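Fucolectin-related protein (Streptococcus pneumoniae, PDB 2WMF) is a family 98 glycoside hydrolase whose catalytic module probably cleaves the carbohydrate chains of host blood-group antigens. Local coordinates at residues E150-Y155 with D181-F186; L448-N453 with A468-N473; T455-L460 with T534-T539. One frame throughout, in Å; residues are numbered along the deposited sequence.

In the fold
Contact 1 belongs to the eight-stranded parallel barrel, whereas contacts 2 and 3 lie on the other side of the chain's centre in the C-terminal beta region; the centres of contacts 1 and 2 are about 39 Å apart. Contacts 2 and 3 adjoin, 9 Å between centres, because strands 444-449 and 457-462 are neighbours in one antiparallel sheet. Their chemistry differs with place. Between a loop and a helix start, contact 1 joins a buried aspartate to an amide and packs aromatic side chains beside it. Contact 2 bridges two sheets through one glutamate. Contact 3 is backbone pairing within a sheet, with leucines on its buried face and hydroxyls on the more exposed one. None is wholly buried.

Contact 1. Residues E150-Y155 with D181-F186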
loop_
_atom_site.group_PDB
_atom_site.type_symbol
_atom_site.label_atom_id
_atom_site.label_comp_id
_atom_site.label_asym_id
_atom_site.label_seq_id
_atom_site.Cartn_x
_atom_site.Cartn_y
_atom_site.Cartn_z
ATOM N N GLU A 150 4.624 3.240 13.818
ATOM C CA GLU A 150 4.955 1.952 14.473
ATOM C C GLU A 150 4.993 1.991 16.003
ATOM O O GLU A 150 6.000 2.340 16.590
ATOM C CB GLU A 150 6.284 1.372 13.994
ATOM C CG GLU A 150 6.529 -0.039 14.501
ATOM C CD GLU A 150 7.905 -0.550 14.046
ATOM O OE1 GLU A 150 8.219 -0.534 12.817
ATOM O OE2 GLU A 150 8.703 -0.917 14.944
ATOM N N ASN A 151 3.923 1.496 16.620
ATOM C CA ASN A 151 3.794 1.449 18.080
ATOM C C ASN A 151 3.082 0.209 18.606
ATOM O O ASN A 151 2.877 0.094 19.795
ATOM C CB ASN A 151 3.026 2.688 18.578
ATOM C CG ASN A 151 3.675 3.986 18.180
ATOM O OD1 ASN A 151 4.558 4.469 18.870
ATOM N ND2 ASN A 151 3.232 4.557 17.044
ATOM N N TYR A 152 2.684 -0.691 17.709
ATOM C CA TYR A 152 1.841 -1.852 18.108
ATOM C C TYR A 152 2.545 -2.760 19.148
ATOM O O TYR A 152 1.867 -3.455 19.907
ATOM C CB TYR A 152 1.337 -2.644 16.856
ATOM C CG TYR A 152 2.435 -2.860 15.838
ATOM C CD1 TYR A 152 3.452 -3.818 16.028
ATOM C CD2 TYR A 152 2.508 -2.079 14.694
ATOM C CE1 TYR A 152 4.487 -3.947 15.090
ATOM C CE2 TYR A 152 3.512 -2.205 13.802
ATOM C CZ TYR A 152 4.505 -3.154 13.985
ATOM O OH TYR A 152 5.533 -3.207 13.036
ATOM N N TRP A 153 3.870 -2.754 19.165
ATOM C CA TRP A 153 4.611 -3.590 20.100
ATOM C C TRP A 153 5.031 -2.899 21.393
ATOM O O TRP A 153 5.683 -3.517 22.268
ATOM C CB TRP A 153 5.833 -4.218 19.414
ATOM C CG TRP A 153 6.821 -3.210 18.867
ATOM C CD1 TRP A 153 6.749 -2.591 17.661
ATOM C CD2 TRP A 153 8.021 -2.718 19.503
ATOM N NE1 TRP A 153 7.805 -1.715 17.512
ATOM C CE2 TRP A 153 8.618 -1.803 18.617
ATOM C CE3 TRP A 153 8.659 -2.977 20.731
ATOM C CZ2 TRP A 153 9.815 -1.147 18.907
ATOM C CZ3 TRP A 153 9.872 -2.316 21.004
ATOM C CH2 TRP A 153 10.419 -1.400 20.120
ATOM N N ILE A 154 4.650 -1.633 21.519
ATOM C CA ILE A 154 5.202 -0.766 22.579
ATOM C C ILE A 154 4.234 0.379 22.910
ATOM O O ILE A 154 4.599 1.554 23.008
ATOM C CB ILE A 154 6.648 -0.327 22.199
ATOM C CG1 ILE A 154 7.376 0.382 23.327
ATOM C CG2 ILE A 154 6.691 0.505 20.902
ATOM C CD1 ILE A 154 8.895 0.171 23.259
ATOM N N TYR A 155 2.965 0.017 23.036
ATOM C CA TYR A 155 1.905 1.005 23.244
ATOM C C TYR A 155 2.033 1.653 24.634
ATOM O O TYR A 155 2.365 0.990 25.632
ATOM C CB TYR A 155 0.542 0.356 23.102
ATOM C CG TYR A 155 -0.590 1.323 23.350
ATOM C CD1 TYR A 155 -0.877 2.311 22.409
ATOM C CD2 TYR A 155 -1.345 1.316 24.545
ATOM C CE1 TYR A 155 -1.886 3.246 22.630
ATOM C CE2 TYR A 155 -2.387 2.261 24.755
ATOM C CZ TYR A 155 -2.642 3.210 23.769
ATOM O OH TYR A 155 -3.626 4.223 23.891
ATOM N N ASP A 181 0.288 2.535 11.480
ATOM C CA ASP A 181 0.259 1.555 12.584
ATOM C C ASP A 181 -0.668 0.410 12.210
ATOM O O ASP A 181 -1.222 0.386 11.101
ATOM C CB ASP A 181 -0.105 2.233 13.932
ATOM C CG ASP A 181 0.994 2.141 14.949
ATOM O OD1 ASP A 181 1.683 1.092 14.962
ATOM O OD2 ASP A 181 1.192 3.142 15.705
ATOM N N HIS A 182 -0.779 -0.570 13.091
ATOM C CA HIS A 182 -1.345 -1.853 12.704
ATOM C C HIS A 182 -1.976 -2.567 13.890
ATOM O O HIS A 182 -1.620 -2.290 15.045
ATOM C CB HIS A 182 -0.256 -2.730 12.081
ATOM C CG HIS A 182 -0.755 -3.574 10.971
ATOM N ND1 HIS A 182 -0.905 -4.941 11.032
ATOM C CD2 HIS A 182 -1.219 -3.198 9.759
ATOM C CE1 HIS A 182 -1.389 -5.375 9.882
ATOM N NE2 HIS A 182 -1.606 -4.333 9.101
ATOM N N GLU A 183 -2.855 -3.510 13.548
ATOM C CA GLU A 183 -3.543 -4.455 14.418
ATOM C C GLU A 183 -4.872 -3.950 14.890
ATOM O O GLU A 183 -5.027 -2.769 15.177
ATOM C CB GLU A 183 -2.623 -4.947 15.561
ATOM C CG GLU A 183 -1.310 -5.618 15.013
ATOM C CD GLU A 183 -0.422 -6.244 16.095
ATOM O OE1 GLU A 183 -0.945 -6.637 17.157
ATOM O OE2 GLU A 183 0.779 -6.395 15.840
ATOM N N LYS A 184 -5.822 -4.863 15.013
ATOM C CA LYS A 184 -7.197 -4.506 15.344
ATOM C C LYS A 184 -7.284 -3.873 16.743
ATOM O O LYS A 184 -7.846 -2.797 16.911
ATOM C CB LYS A 184 -8.110 -5.730 15.295
ATOM C CG LYS A 184 -8.210 -6.429 13.906
ATOM C CD LYS A 184 -8.629 -7.896 14.030
ATOM C CE LYS A 184 -8.409 -8.706 12.769
ATOM N NZ LYS A 184 -8.231 -10.201 13.007
ATOM N N TRP A 185 -6.766 -4.565 17.762
ATOM C CA TRP A 185 -6.852 -4.056 19.159
ATOM C C TRP A 185 -6.198 -2.664 19.247
ATOM O O TRP A 185 -6.672 -1.799 19.986
ATOM C CB TRP A 185 -6.182 -5.057 20.132
ATOM C CG TRP A 185 -4.708 -5.055 19.990
ATOM C CD1 TRP A 185 -3.950 -5.785 19.086
ATOM C CD2 TRP A 185 -3.786 -4.213 20.686
ATOM N NE1 TRP A 185 -2.616 -5.416 19.187
ATOM C CE2 TRP A 185 -2.492 -4.465 20.163
ATOM C CE3 TRP A 185 -3.918 -3.256 21.713
ATOM C CZ2 TRP A 185 -1.370 -3.818 20.642
ATOM C CZ3 TRP A 185 -2.774 -2.592 22.166
ATOM C CH2 TRP A 185 -1.542 -2.856 21.609
ATOM N N PHE A 186 -5.120 -2.453 18.486
ATOM C CA PHE A 186 -4.334 -1.238 18.557
ATOM C C PHE A 186 -5.175 -0.053 18.055
ATOM O O PHE A 186 -5.338 0.966 18.723
ATOM C CB PHE A 186 -3.013 -1.368 17.764
ATOM C CG PHE A 186 -2.183 -0.125 17.828
ATOM C CD1 PHE A 186 -1.269 0.067 18.842
ATOM C CD2 PHE A 186 -2.390 0.899 16.913
ATOM C CE1 PHE A 186 -0.545 1.237 18.973
ATOM C CE2 PHE A 186 -1.658 2.111 17.023
ATOM C CZ PHE A 186 -0.747 2.282 18.082
#
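N151 meets D181 through two hydrogen bonds, one from its side chain and one from its backbone. Traced outward, CB of N151 lies 3.4 Å from D181 OD2 and 3.8 Å from CZ of F186; CG, also near OD2, is anti to the carbonyl carbon (chi1 -58°), which brings the amide round to D181. At the tip, N151 ND2 gives a nearly straight bond of 2.8 Å to D181 OD2, with the acceptor in the amide plane although the carboxylate plane is turned 54° from it. The backbone N of N151 supplies the second bond, 2.8 Å to the syn lone pair of D181 OD1. Aspartate suits this spot because its short chain places two oxygens against a backbone N-H and an amide at once. OD2 also receives the indole N-H of W179, so the buried carboxylate is held by three donors. N151 OD1 in turn accepts from the backbone of G123, and ND2 also bonds to N148 OD1.

The two segments follow adjacent parallel strands, 143-149 and 176-180, of the (beta/alpha)8 barrel, and the contact ties together the loops that leave these strands. Beside the carboxylate, the ring of Y152 presents CD2 to D181 OD1 at 3.3 Å, and its CB packs near the carbonyl oxygen of H182. F186, early in helix 184-192, leans its CD1 on Y152 CA and its CE1 on Y155 CD1, 3.6 Å away, the rings of F186 and Y155 having planes at nearly a right angle but meeting obliquely. W185 brings CZ2 to the carbonyl oxygen of Y152 at 3.3 Å, in the indole plane. The indole's rotation is fixed by W185 NE1, which bonds to E183 OE1 at 2.9 Å; E183 also occupies the helix N-cap position.

Contact 2. Residues L448-N453 with A468-N473; sequences LPMYTN and AVVKEN
M450 lays its terminal methyl over the stem of E472, CE standing 3.6 Å from E472 CG and also bordering CD, and the same methyl reaches V470 CG1 at 3.8 Å. Bends at chi2 and chi3 fold the thioether back to this position, a course that flexible methionine takes easily. Beyond that apolar patch, the carboxylate of E472 meets the backbone of Y451 and T452, following strand 444-449. The N-H of Y451 binds the syn lone pair of E472 OE2 at 2.9 Å, with a weaker branch to OE1. The other oxygen, E472 OE1, takes a weak bond from the N of T452 and lies 2.7 Å from T452 OG1, a hydroxyl that also has N454 OD1 as a possible acceptor. Strands 444-449 and 467-472 belong to different antiparallel six-stranded sheets, so E472 links one sheet to the chain that follows a strand of the other. Glutamate fits because its chain, extended beyond CG, carries the charge from its own strand to two successive backbone N-H groups. R426 forms a salt bridge to OE2, probably stabilising the buried charge, and makes a cation-pi contact with the ring of Y451.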
loop_
_atom_site.group_PDB
_atom_site.type_symbol
_atom_site.label_atom_id
_atom_site.label_comp_id
_atom_site.label_asym_id
_atom_site.label_seq_id
_atom_site.Cartn_x
_atom_site.Cartn_y
_atom_site.Cartn_z
ATOM N N LEU A 448 -14.496 -13.851 -16.023
ATOM C CA LEU A 448 -15.135 -12.600 -15.683
ATOM C C LEU A 448 -16.252 -12.247 -16.673
ATOM O O LEU A 448 -15.994 -11.881 -17.822
ATOM C CB LEU A 448 -14.077 -11.504 -15.715
ATOM C CG LEU A 448 -12.771 -11.673 -14.952
ATOM C CD1 LEU A 448 -11.792 -10.510 -15.199
ATOM C CD2 LEU A 448 -13.026 -11.893 -13.460
ATOM N N PRO A 449 -17.507 -12.345 -16.217
ATOM C CA PRO A 449 -18.604 -11.770 -17.012
ATOM C C PRO A 449 -18.295 -10.295 -17.254
ATOM O O PRO A 449 -17.685 -9.626 -16.404
ATOM C CB PRO A 449 -19.820 -11.895 -16.088
ATOM C CG PRO A 449 -19.474 -12.982 -15.095
ATOM C CD PRO A 449 -17.978 -12.834 -14.913
ATOM N N MET A 450 -18.718 -9.789 -18.404
ATOM C CA MET A 450 -18.454 -8.400 -18.746
ATOM C C MET A 450 -19.773 -7.633 -18.806
ATOM O O MET A 450 -20.843 -8.217 -18.933
ATOM C CB MET A 450 -17.674 -8.320 -20.067
ATOM C CG MET A 450 -16.244 -9.011 -19.982
ATOM S SD MET A 450 -15.141 -8.192 -18.789
ATOM C CE MET A 450 -14.476 -6.946 -19.906
ATOM N N TYR A 451 -19.674 -6.318 -18.628
ATOM C CA TYR A 451 -20.858 -5.466 -18.371
ATOM C C TYR A 451 -21.209 -4.596 -19.576
ATOM O O TYR A 451 -22.163 -3.821 -19.529
ATOM C CB TYR A 451 -20.633 -4.600 -17.130
ATOM C CG TYR A 451 -20.547 -5.371 -15.794
ATOM C CD1 TYR A 451 -21.453 -5.131 -14.765
ATOM C CD2 TYR A 451 -19.521 -6.318 -15.572
ATOM C CE1 TYR A 451 -21.370 -5.796 -13.528
ATOM C CE2 TYR A 451 -19.424 -6.986 -14.331
ATOM C CZ TYR A 451 -20.353 -6.750 -13.335
ATOM O OH TYR A 451 -20.256 -7.421 -12.119
ATOM N N THR A 452 -20.459 -4.770 -20.650
ATOM C CA THR A 452 -20.729 -4.154 -21.957
ATOM C C THR A 452 -20.689 -5.262 -23.015
ATOM O O THR A 452 -20.191 -6.363 -22.778
ATOM C CB THR A 452 -19.673 -3.109 -22.336
ATOM O OG1 THR A 452 -18.379 -3.738 -22.490
ATOM C CG2 THR A 452 -19.594 -1.986 -21.282
ATOM N N ASN A 453 -21.176 -4.971 -24.205
ATOM C CA ASN A 453 -21.116 -5.946 -25.301
ATOM C C ASN A 453 -19.817 -5.867 -26.145
ATOM O O ASN A 453 -19.775 -6.458 -27.259
ATOM C CB ASN A 453 -22.382 -5.881 -26.145
ATOM C CG ASN A 453 -22.410 -4.687 -27.067
ATOM O OD1 ASN A 453 -21.591 -3.765 -26.922
ATOM N ND2 ASN A 453 -23.367 -4.670 -28.038
ATOM N N ALA A 468 -3.750 -7.612 -12.951
ATOM C CA ALA A 468 -4.388 -7.093 -14.163
ATOM C C ALA A 468 -5.465 -6.109 -13.788
ATOM O O ALA A 468 -6.107 -6.236 -12.714
ATOM C CB ALA A 468 -4.966 -8.243 -15.020
ATOM N N VAL A 469 -5.679 -5.132 -14.685
ATOM C CA VAL A 469 -6.802 -4.228 -14.576
ATOM C C VAL A 469 -7.464 -4.196 -15.935
ATOM O O VAL A 469 -6.796 -3.954 -16.956
ATOM C CB VAL A 469 -6.408 -2.787 -14.160
ATOM C CG1 VAL A 469 -7.694 -1.927 -13.891
ATOM C CG2 VAL A 469 -5.494 -2.774 -12.929
ATOM N N VAL A 470 -8.763 -4.416 -15.943
ATOM C CA VAL A 470 -9.515 -4.369 -17.205
ATOM C C VAL A 470 -10.602 -3.300 -17.081
ATOM O O VAL A 470 -11.511 -3.419 -16.241
ATOM C CB VAL A 470 -10.177 -5.758 -17.556
ATOM C CG1 VAL A 470 -11.049 -5.657 -18.846
ATOM C CG2 VAL A 470 -9.140 -6.899 -17.629
ATOM N N LYS A 471 -10.491 -2.256 -17.894
ATOM C CA LYS A 471 -11.489 -1.192 -17.921
ATOM C C LYS A 471 -12.393 -1.318 -19.155
ATOM O O LYS A 471 -11.901 -1.431 -20.297
ATOM C CB LYS A 471 -10.803 0.178 -17.937
ATOM C CG LYS A 471 -11.792 1.342 -17.909
ATOM C CD LYS A 471 -11.125 2.728 -17.818
ATOM C CE LYS A 471 -11.265 3.291 -16.420
ATOM N NZ LYS A 471 -10.592 4.672 -16.296
ATOM N N GLU A 472 -13.704 -1.281 -18.914
ATOM C CA GLU A 472 -14.684 -1.303 -19.998
ATOM C C GLU A 472 -15.100 0.120 -20.334
ATOM O O GLU A 472 -15.832 0.761 -19.578
ATOM C CB GLU A 472 -15.896 -2.128 -19.603
ATOM C CG GLU A 472 -15.553 -3.570 -19.204
ATOM C CD GLU A 472 -16.812 -4.444 -19.106
ATOM O OE1 GLU A 472 -17.379 -4.729 -20.178
ATOM O OE2 GLU A 472 -17.238 -4.845 -17.991
ATOM N N ASN A 473 -14.611 0.619 -21.471
ATOM C CA ASN A 473 -15.112 1.859 -22.047
ATOM C C ASN A 473 -16.309 1.488 -22.896
ATOM O O ASN A 473 -16.597 0.301 -23.083
ATOM C CB ASN A 473 -14.030 2.560 -22.848
ATOM C CG ASN A 473 -12.882 3.035 -21.960
ATOM O OD1 ASN A 473 -11.688 2.711 -22.211
ATOM N ND2 ASN A 473 -13.217 3.829 -20.947
#

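Contact 3. Residues T455-L460 with T534-T539. Unlike the reference sequence in segment 534-539: S536 (reference Lys).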
loop_
_atom_site.group_PDB
_atom_site.type_symbol
_atom_site.label_atom_id
_atom_site.label_comp_id
_atom_site.label_asym_id
_atom_site.label_seq_id
_atom_site.Cartn_x
_atom_site.Cartn_y
_atom_site.Cartn_z
ATOM N N THR A 455 -17.336 -7.600 -25.306
ATOM C CA THR A 455 -17.197 -9.059 -25.253
ATOM C C THR A 455 -18.146 -9.615 -24.215
ATOM O O THR A 455 -18.553 -8.926 -23.309
ATOM C CB THR A 455 -15.713 -9.462 -25.001
ATOM O OG1 THR A 455 -15.500 -10.829 -25.407
ATOM C CG2 THR A 455 -15.320 -9.257 -23.583
ATOM N N LYS A 456 -18.501 -10.899 -24.308
ATOM C CA LYS A 456 -19.405 -11.483 -23.326
ATOM C C LYS A 456 -18.689 -11.802 -22.019
ATOM O O LYS A 456 -19.206 -11.497 -20.917
ATOM C CB LYS A 456 -20.037 -12.762 -23.858
ATOM C CG LYS A 456 -21.151 -13.238 -22.994
ATOM C CD LYS A 456 -21.827 -14.403 -23.646
ATOM C CE LYS A 456 -23.154 -14.719 -22.971
ATOM N NZ LYS A 456 -23.145 -14.466 -21.496
ATOM N N SER A 457 -17.527 -12.449 -22.117
ATOM C CA SER A 457 -16.746 -12.726 -20.939
ATOM C C SER A 457 -15.275 -12.668 -21.273
ATOM O O SER A 457 -14.876 -12.698 -22.426
ATOM C CB SER A 457 -17.125 -14.061 -20.309
ATOM O OG SER A 457 -16.720 -15.115 -21.145
ATOM N N LEU A 458 -14.468 -12.497 -20.230
ATOM C CA LEU A 458 -13.018 -12.388 -20.374
ATOM C C LEU A 458 -12.417 -13.313 -19.331
ATOM O O LEU A 458 -12.739 -13.235 -18.150
ATOM C CB LEU A 458 -12.589 -10.929 -20.185
ATOM C CG LEU A 458 -11.125 -10.563 -20.348
ATOM C CD1 LEU A 458 -10.991 -9.078 -20.676
ATOM C CD2 LEU A 458 -10.323 -10.857 -19.079
ATOM N N SER A 459 -11.593 -14.234 -19.778
ATOM C CA SER A 459 -10.858 -15.080 -18.852
ATOM C C SER A 459 -9.355 -14.776 -18.802
ATOM O O SER A 459 -8.753 -14.336 -19.776
ATOM C CB SER A 459 -11.049 -16.528 -19.312
ATOM O OG SER A 459 -12.423 -16.888 -19.184
ATOM N N LEU A 460 -8.742 -15.098 -17.651
ATOM C CA LEU A 460 -7.304 -14.942 -17.457
ATOM C C LEU A 460 -6.733 -16.168 -16.741
ATOM O O LEU A 460 -7.357 -16.695 -15.778
ATOM C CB LEU A 460 -6.953 -13.683 -16.617
ATOM C CG LEU A 460 -7.150 -12.346 -17.321
ATOM C CD1 LEU A 460 -7.240 -11.211 -16.294
ATOM C CD2 LEU A 460 -5.915 -12.130 -18.204
ATOM N N THR A 534 -8.430 -14.461 -22.735
ATOM C CA THR A 534 -9.387 -14.988 -23.692
ATOM C C THR A 534 -10.673 -14.157 -23.646
ATOM O O THR A 534 -11.287 -13.986 -22.591
ATOM C CB THR A 534 -9.728 -16.455 -23.398
ATOM O OG1 THR A 534 -8.523 -17.213 -23.250
ATOM C CG2 THR A 534 -10.517 -17.068 -24.536
ATOM N N LEU A 535 -11.039 -13.588 -24.794
ATOM C CA LEU A 535 -12.267 -12.804 -24.924
ATOM C C LEU A 535 -13.278 -13.661 -25.668
ATOM O O LEU A 535 -13.056 -14.004 -26.839
ATOM C CB LEU A 535 -12.021 -11.526 -25.712
ATOM C CG LEU A 535 -10.975 -10.555 -25.198
ATOM C CD1 LEU A 535 -10.825 -9.352 -26.174
ATOM C CD2 LEU A 535 -11.338 -10.084 -23.832
ATOM N N SER A 536 -14.343 -14.024 -24.976
ATOM C CA SER A 536 -15.380 -14.870 -25.524
ATOM C C SER A 536 -16.507 -13.994 -25.958
ATOM O O SER A 536 -17.043 -13.226 -25.172
ATOM C CB SER A 536 -15.886 -15.842 -24.475
ATOM O OG SER A 536 -16.834 -16.753 -25.003
ATOM N N GLY A 537 -16.840 -14.088 -27.229
ATOM C CA GLY A 537 -18.027 -13.461 -27.752
ATOM C C GLY A 537 -17.665 -12.054 -28.043
ATOM O O GLY A 537 -18.422 -11.142 -27.681
ATOM N N HIS A 538 -16.488 -11.852 -28.625
ATOM C CA HIS A 538 -16.053 -10.516 -28.982
ATOM C C HIS A 538 -16.779 -10.113 -30.281
ATOM O O HIS A 538 -16.538 -10.681 -31.366
ATOM C CB HIS A 538 -14.533 -10.411 -29.106
ATOM C CG HIS A 538 -14.046 -8.993 -29.136
ATOM N ND1 HIS A 538 -13.948 -8.263 -30.305
ATOM C CD2 HIS A 538 -13.701 -8.147 -28.131
ATOM C CE1 HIS A 538 -13.528 -7.039 -30.018
ATOM N NE2 HIS A 538 -13.380 -6.942 -28.706
ATOM N N THR A 539 -17.669 -9.124 -30.142
ATOM C CA THR A 539 -18.818 -8.916 -31.077
ATOM C C THR A 539 -18.556 -8.875 -32.592
ATOM O O THR A 539 -19.263 -9.562 -33.364
ATOM C CB THR A 539 -19.611 -7.624 -30.712
ATOM O OG1 THR A 539 -18.697 -6.617 -30.247
ATOM C CG2 THR A 539 -20.633 -7.917 -29.631
HETATM O O HOH W 1 -7.616 -17.131 -20.654
#
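Strands 457-460 and 534-536 run antiparallel, their axes 4.8 Å apart at closest approach and their directions 159° apart, with S457-S536 and S459-T534 as hydrogen-bonded pairs on either side of the non-hydrogen-bonded pair L458-L535. S459 N reaches T534 O at 2.8 Å, and T534 N returns a bond to S459 O. At the other end the ladder is offset by a classic beta bulge: K456 and S457 both face S536, and S536 O accepts from K456 N at 2.9 Å and from S457 N at 3.2 Å, while S536 N bonds to S457 O. T455 OG1 adds a weak bond to this S536 carbonyl. Placing OG1 anti to the backbone N of T455 (chi1 -160°) directs the hydroxyl there. G537 has a positive phi, which glycine adopts readily, and lies beside K456.

On one face L458 and L535 lie side by side and point the same way, L458 CD1 meeting L535 CD2 at 3.3 Å, closer than usual for two methyls. Branched apolar chains suit this buried face. The opposite face carries S457, S459 and T534, small polar residues fit for a partly exposed surface, and S536, which departs from the reference sequence. There S457 OG touches S536 CB at 3.5 Å, while a water lies 2.8 Å from T534 OG1 and donates a weak bond to S459 O.

In the six-stranded antiparallel sheet these two strands occupy the middle. Strand 444-449 pairs with the far edge of 457-462, and strand 566-573 flanks 529-536, where the backbones of Y567 and L535 are hydrogen-bonded.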